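Local coordinates for protein beta-ketoacyl synthase (Pseudomonas aeruginosa, PDB 4CW4) that condenses acetyl-CoA with malonyl-acyl carrier protein, releasing carbon dioxide and CoA, to form the acetoacetyl primer that starts fatty acid synthesis, at residues S281-L293 / I535-G547. Residues are numbered along the deposited sequence; the frame is centred on the assembly and turned at random. Where two conformers were deposited one is given.
Sequences SITGACATFLYNL and INSKGFGGNNASG
Leu290 lies over the hairpin formed by strands 535-539 and 543-547, its CB 3.7 Å from CB of Ala545 and its CD1 reaching across both strands to the carbonyl oxygens of Ala545 and Ile535. An extended chain (chi2 -177°) carries that methyl outward from the helix. One turn earlier, CB of Ala287, at the N-cap position, sits 4.1 Å from CB of Ala545. The Tyr291 ring carries the contact toward the turn: CE1 meets CB of Ala545 at 4.0 Å, while OH gives a weak hydrogen bond of 2.7 Å to OD1 of Asn543, the ring and amide planes standing 63° apart. Through its ND2, the same amide makes a nearly straight bond to Phe540 O, in the carbonyl plane and on a lone pair, and also reaches Asp266 of the second subunit. These two ND2 bonds largely set how the amide is turned, and the tyrosine adds a weak third link. Where the two backbones draw nearest, Cys286 meets Gly539, and a water accepts from Phe540 N and weakly from Cys286 N. Cys286, the inferred active-site nucleophile, stands at the strand-to-helix turn of the thiolase fold, beside the predicted catalytic His477. As in related ketoacyl synthases, the water probably marks the oxyanion hole, where both N-H groups would share the charge of a substrate carbonyl oxygen.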
ATOM      1  N   SER A 281       1.091  -5.983   1.981  1.00 10.60           N
ATOM      2  CA  SER A 281       1.939  -4.804   1.999  1.00 10.57           C
ATOM      3  C   SER A 281       1.155  -3.693   2.647  1.00 10.51           C
ATOM      4  O   SER A 281       0.181  -3.218   2.073  1.00 10.93           O
ATOM      5  CB  SER A 281       2.335  -4.398   0.577  1.00 11.12           C
ATOM      6  OG  SER A 281       2.995  -5.447  -0.125  1.00 11.48           O
ATOM      7  N   ILE A 282       1.595  -3.281   3.836  1.00 10.37           N
ATOM      8  CA  ILE A 282       0.859  -2.318   4.640  1.00 10.88           C
ATOM      9  C   ILE A 282       1.566  -0.986   4.625  1.00 10.60           C
ATOM     10  O   ILE A 282       2.752  -0.930   4.875  1.00 12.29           O
ATOM     11  CB  ILE A 282       0.676  -2.810   6.073  1.00 11.48           C
ATOM     12  CG1 ILE A 282       0.211  -4.265   6.043  1.00 12.91           C
ATOM     13  CG2 ILE A 282      -0.317  -1.925   6.815  1.00 11.58           C
ATOM     14  CD1 ILE A 282      -0.094  -4.857   7.382  1.00 16.48           C
ATOM     15  N   THR A 283       0.862   0.083   4.261  1.00  9.19           N
ATOM     16  CA  THR A 283       1.443   1.420   4.318  1.00  9.84           C
ATOM     17  C   THR A 283       0.820   2.317   5.387  1.00 10.30           C
ATOM     18  O   THR A 283      -0.359   2.205   5.740  1.00 11.17           O
ATOM     19  CB  THR A 283       1.385   2.122   2.948  1.00 10.27           C
ATOM     20  OG1 THR A 283       0.049   2.099   2.441  1.00 10.50           O
ATOM     21  CG2 THR A 283       2.274   1.431   1.967  1.00 10.46           C
ATOM     22  N   GLY A 284       1.681   3.185   5.900  1.00 10.93           N
ATOM     23  CA  GLY A 284       1.361   4.176   6.902  1.00 10.63           C
ATOM     24  C   GLY A 284       2.355   5.316   6.779  1.00 11.63           C
ATOM     25  O   GLY A 284       2.958   5.734   7.762  1.00 11.73           O
ATOM     26  N   ALA A 285       2.575   5.760   5.549  1.00 11.96           N
ATOM     27  CA  ALA A 285       3.532   6.820   5.282  1.00 12.80           C
ATOM     28  C   ALA A 285       4.902   6.484   5.904  1.00 12.42           C
ATOM     29  O   ALA A 285       5.394   5.361   5.751  1.00 11.36           O
ATOM     30  CB  ALA A 285       2.981   8.173   5.748  1.00 15.00           C
ATOM     31  N   CYS A 286       5.513   7.424   6.585  0.59 13.23           N
ATOM     32  CA  CYS A 286       6.864   7.188   7.000  0.59 12.58           C
ATOM     33  C   CYS A 286       6.977   6.311   8.287  0.59 13.23           C
ATOM     34  O   CYS A 286       8.093   6.070   8.772  0.59 14.64           O
ATOM     35  CB  CYS A 286       7.596   8.540   7.020  0.59  9.28           C
ATOM     36  SG  CYS A 286       8.015   9.158   5.309  0.59 13.22           S
ATOM     37  N   ALA A 287       5.838   5.761   8.761  1.00 12.07           N
ATOM     38  CA  ALA A 287       5.791   4.725   9.807  1.00 11.95           C
ATOM     39  C   ALA A 287       5.530   3.327   9.267  1.00 10.28           C
ATOM     40  O   ALA A 287       5.317   2.388  10.016  1.00 11.92           O
ATOM     41  CB  ALA A 287       4.764   5.081  10.837  1.00 13.59           C
ATOM     42  N   THR A 288       5.578   3.183   7.948  1.00  9.72           N
ATOM     43  CA  THR A 288       5.174   1.953   7.278  1.00  9.36           C
ATOM     44  C   THR A 288       5.807   0.664   7.821  1.00  9.47           C
ATOM     45  O   THR A 288       5.098  -0.331   8.007  1.00  9.98           O
ATOM     46  CB  THR A 288       5.415   2.099   5.751  1.00 10.05           C
ATOM     47  OG1 THR A 288       4.389   2.920   5.189  1.00 10.56           O
ATOM     48  CG2 THR A 288       5.433   0.765   5.026  1.00  9.90           C
ATOM     49  N   PHE A 289       7.114   0.637   8.072  1.00  9.73           N
ATOM     50  CA  PHE A 289       7.678  -0.634   8.495  1.00  9.71           C
ATOM     51  C   PHE A 289       7.037  -1.134   9.782  1.00  9.73           C
ATOM     52  O   PHE A 289       6.802  -2.321   9.919  1.00  9.80           O
ATOM     53  CB  PHE A 289       9.203  -0.580   8.626  1.00  9.31           C
ATOM     54  CG  PHE A 289       9.763  -1.750   9.374  1.00 10.70           C
ATOM     55  CD1 PHE A 289       9.929  -2.972   8.753  1.00 10.98           C
ATOM     56  CD2 PHE A 289      10.082  -1.637  10.710  1.00 10.11           C
ATOM     57  CE1 PHE A 289      10.427  -4.038   9.432  1.00 11.15           C
ATOM     58  CE2 PHE A 289      10.581  -2.720  11.402  1.00 10.50           C
ATOM     59  CZ  PHE A 289      10.749  -3.923  10.764  1.00 10.49           C
ATOM     60  N   LEU A 290       6.749  -0.233  10.715  1.00  9.80           N
ATOM     61  CA  LEU A 290       6.106  -0.634  11.950  1.00 10.38           C
ATOM     62  C   LEU A 290       4.688  -1.149  11.697  1.00 10.29           C
ATOM     63  O   LEU A 290       4.223  -2.011  12.421  1.00 11.54           O
ATOM     64  CB  LEU A 290       6.122   0.506  12.981  1.00 11.53           C
ATOM     65  CG  LEU A 290       7.494   0.865  13.579  1.00 11.52           C
ATOM     66  CD1 LEU A 290       7.352   1.963  14.630  1.00 12.57           C
ATOM     67  CD2 LEU A 290       8.140  -0.357  14.194  1.00 12.80           C
ATOM     68  N   TYR A 291       3.996  -0.623  10.686  1.00 10.61           N
ATOM     69  CA  TYR A 291       2.703  -1.174  10.322  1.00 10.50           C
ATOM     70  C   TYR A 291       2.815  -2.626   9.825  1.00  9.84           C
ATOM     71  O   TYR A 291       2.025  -3.496  10.215  1.00 11.47           O
ATOM     72  CB  TYR A 291       2.027  -0.301   9.259  1.00  9.86           C
ATOM     73  CG  TYR A 291       1.473   1.041   9.715  1.00 11.35           C
ATOM     74  CD1 TYR A 291       2.148   1.863  10.587  1.00 11.85           C
ATOM     75  CD2 TYR A 291       0.267   1.495   9.229  1.00 10.87           C
ATOM     76  CE1 TYR A 291       1.627   3.088  10.980  1.00 11.80           C
ATOM     77  CE2 TYR A 291      -0.253   2.716   9.607  1.00 11.52           C
ATOM     78  CZ  TYR A 291       0.432   3.506  10.488  1.00 10.73           C
ATOM     79  OH  TYR A 291      -0.067   4.727  10.887  1.00 11.78           O
ATOM     80  N   ASN A 292       3.819  -2.900   9.000  1.00 10.05           N
ATOM     81  CA  ASN A 292       4.087  -4.269   8.580  1.00  9.75           C
ATOM     82  C   ASN A 292       4.475  -5.122   9.799  1.00 10.67           C
ATOM     83  O   ASN A 292       4.092  -6.287   9.915  1.00 11.59           O
ATOM     84  CB  ASN A 292       5.217  -4.308   7.536  1.00  9.27           C
ATOM     85  CG  ASN A 292       4.748  -3.975   6.135  1.00 10.74           C
ATOM     86  OD1 ASN A 292       3.595  -4.211   5.766  1.00 10.85           O
ATOM     87  ND2 ASN A 292       5.666  -3.457   5.336  1.00 12.93           N
ATOM     88  N   LEU A 293       5.241  -4.547  10.714  1.00 10.21           N
ATOM     89  CA  LEU A 293       5.717  -5.291  11.881  1.00 10.59           C
ATOM     90  C   LEU A 293       4.540  -5.624  12.814  1.00 10.56           C
ATOM     91  O   LEU A 293       4.508  -6.701  13.394  1.00 10.68           O
ATOM     92  CB  LEU A 293       6.814  -4.523  12.622  1.00 10.08           C
ATOM     93  CG  LEU A 293       7.527  -5.238  13.773  1.00 11.19           C
ATOM     94  CD1 LEU A 293       8.231  -6.468  13.266  1.00 12.91           C
ATOM     95  CD2 LEU A 293       8.529  -4.311  14.454  1.00 10.72           C
ATOM     96  N   ILE A 535      11.009   2.065  19.352  1.00  9.57           N
ATOM     97  CA  ILE A 535      11.160   2.592  17.998  1.00  9.99           C
ATOM     98  C   ILE A 535       9.986   3.535  17.725  1.00  9.96           C
ATOM     99  O   ILE A 535       8.829   3.108  17.807  1.00 11.82           O
ATOM    100  CB  ILE A 535      11.120   1.463  16.949  1.00 11.46           C
ATOM    101  CG1 ILE A 535      12.102   0.326  17.270  1.00 13.88           C
ATOM    102  CG2 ILE A 535      11.387   2.028  15.565  1.00 11.87           C
ATOM    103  CD1 ILE A 535      13.526   0.698  17.342  1.00 16.31           C
ATOM    104  N   ASN A 536      10.271   4.800  17.426  1.00  8.98           N
ATOM    105  CA  ASN A 536       9.223   5.776  17.212  1.00  9.27           C
ATOM    106  C   ASN A 536       9.184   6.294  15.779  1.00 10.11           C
ATOM    107  O   ASN A 536      10.226   6.595  15.182  1.00 10.15           O
ATOM    108  CB  ASN A 536       9.367   6.954  18.174  1.00 11.10           C
ATOM    109  CG  ASN A 536       8.065   7.728  18.307  1.00 11.67           C
ATOM    110  OD1 ASN A 536       6.980   7.128  18.362  1.00 12.24           O
ATOM    111  ND2 ASN A 536       8.148   9.053  18.285  1.00 13.04           N
ATOM    112  N   SER A 537       7.987   6.383  15.222  0.66  7.81           N
ATOM    113  CA  SER A 537       7.845   6.751  13.814  0.66  8.38           C
ATOM    114  C   SER A 537       6.524   7.433  13.516  0.66  9.50           C
ATOM    115  O   SER A 537       5.503   7.260  14.196  0.66  7.52           O
ATOM    116  CB  SER A 537       7.991   5.517  12.926  0.66  9.35           C
ATOM    117  OG  SER A 537       8.148   5.840  11.560  0.66 12.81           O
ATOM    118  N   LYS A 538       6.526   8.218  12.445  0.66 12.80           N
ATOM    119  CA  LYS A 538       5.335   8.952  12.080  0.66 11.77           C
ATOM    120  C   LYS A 538       5.498   9.344  10.656  0.66 20.49           C
ATOM    121  O   LYS A 538       6.581   9.246  10.053  0.66 13.78           O
ATOM    122  CB  LYS A 538       5.174  10.232  12.909  0.66 21.54           C
ATOM    123  CG  LYS A 538       5.896  10.243  14.246  0.66 26.92           C
ATOM    124  CD  LYS A 538       6.281  11.623  14.667  0.66 11.27           C
ATOM    125  CE  LYS A 538       5.107  12.475  14.995  0.66 10.75           C
ATOM    126  NZ  LYS A 538       5.357  13.257  16.237  0.66 13.42           N
ATOM    127  N   GLY A 539       4.402   9.816  10.112  0.66 19.43           N
ATOM    128  CA  GLY A 539       4.424  10.269   8.762  0.66 22.14           C
ATOM    129  C   GLY A 539       3.204  11.097   8.584  0.66 22.99           C
ATOM    130  O   GLY A 539       2.333  11.194   9.451  0.66 22.48           O
ATOM    131  N   PHE A 540       3.195  11.720   7.432  1.00 25.40           N
ATOM    132  CA  PHE A 540       2.016  12.334   6.818  1.00 24.69           C
ATOM    133  C   PHE A 540       0.789  11.485   6.975  1.00 23.15           C
ATOM    134  O   PHE A 540       0.875  10.259   7.085  1.00 22.37           O
ATOM    135  CB  PHE A 540       2.186  12.517   5.289  1.00 24.40           C
ATOM    136  CG  PHE A 540       3.369  13.342   4.875  1.00 30.79           C
ATOM    137  CD1 PHE A 540       4.158  14.010   5.806  1.00 28.47           C
ATOM    138  CD2 PHE A 540       3.693  13.443   3.529  1.00 28.88           C
ATOM    139  CE1 PHE A 540       5.246  14.768   5.400  1.00 47.37           C
ATOM    140  CE2 PHE A 540       4.778  14.199   3.113  1.00 25.82           C
ATOM    141  CZ  PHE A 540       5.553  14.866   4.051  1.00 32.05           C
ATOM    142  N   GLY A 541      -0.361  12.155   6.943  1.00 21.09           N
ATOM    143  CA  GLY A 541      -1.632  11.489   6.848  1.00 19.83           C
ATOM    144  C   GLY A 541      -2.110  11.040   8.201  1.00 16.00           C
ATOM    145  O   GLY A 541      -2.990  10.223   8.259  1.00 17.30           O
ATOM    146  N   GLY A 542      -1.541  11.556   9.295  1.00 14.96           N
ATOM    147  CA  GLY A 542      -1.985  11.123  10.611  1.00 13.70           C
ATOM    148  C   GLY A 542      -1.586   9.688  10.874  1.00 12.59           C
ATOM    149  O   GLY A 542      -2.376   8.893  11.356  1.00 14.06           O
ATOM    150  N   ASN A 543      -0.336   9.368  10.551  1.00 12.83           N
ATOM    151  CA  ASN A 543       0.210   8.045  10.766  1.00 11.74           C
ATOM    152  C   ASN A 543       1.276   8.088  11.845  1.00 11.30           C
ATOM    153  O   ASN A 543       2.228   8.842  11.737  1.00 13.62           O
ATOM    154  CB  ASN A 543       0.748   7.494   9.435  1.00 12.25           C
ATOM    155  CG  ASN A 543      -0.379   7.053   8.510  1.00 12.01           C
ATOM    156  OD1 ASN A 543      -1.053   6.055   8.776  1.00 12.23           O
ATOM    157  ND2 ASN A 543      -0.615   7.804   7.443  1.00 12.93           N
ATOM    158  N   ASN A 544       1.085   7.309  12.904  1.00 10.29           N
ATOM    159  CA  ASN A 544       2.032   7.259  14.018  1.00 10.18           C
ATOM    160  C   ASN A 544       2.167   5.826  14.474  1.00  9.63           C
ATOM    161  O   ASN A 544       1.182   5.092  14.514  1.00 10.70           O
ATOM    162  CB  ASN A 544       1.547   8.085  15.218  1.00 11.17           C
ATOM    163  CG  ASN A 544       1.182   9.510  14.847  1.00 10.86           C
ATOM    164  OD1 ASN A 544       2.040  10.395  14.778  1.00 11.60           O
ATOM    165  ND2 ASN A 544      -0.101   9.744  14.608  1.00 11.81           N
ATOM    166  N   ALA A 545       3.374   5.432  14.864  1.00  9.98           N
ATOM    167  CA  ALA A 545       3.580   4.095  15.407  1.00  9.45           C
ATOM    168  C   ALA A 545       4.747   4.077  16.350  1.00  9.82           C
ATOM    169  O   ALA A 545       5.704   4.830  16.167  1.00 10.75           O
ATOM    170  CB  ALA A 545       3.789   3.064  14.290  1.00 10.42           C
ATOM    171  N   SER A 546       4.654   3.205  17.360  1.00  9.98           N
ATOM    172  CA  SER A 546       5.778   2.941  18.243  1.00  9.58           C
ATOM    173  C   SER A 546       5.892   1.446  18.481  1.00  8.95           C
ATOM    174  O   SER A 546       4.886   0.766  18.711  1.00 10.56           O
ATOM    175  CB  SER A 546       5.621   3.662  19.584  1.00 10.89           C
ATOM    176  OG  SER A 546       5.419   5.045  19.400  1.00 10.21           O
ATOM    177  N   GLY A 547       7.112   0.930  18.380  1.00 10.80           N
ATOM    178  CA  GLY A 547       7.377  -0.481  18.593  1.00 10.21           C
ATOM    179  C   GLY A 547       8.240  -0.759  19.807  1.00 10.44           C
ATOM    180  O   GLY A 547       9.080   0.072  20.182  1.00 11.26           O
TER
HETATM  181  O   HOH W   1       5.203  10.643   5.501  1.00 25.85           O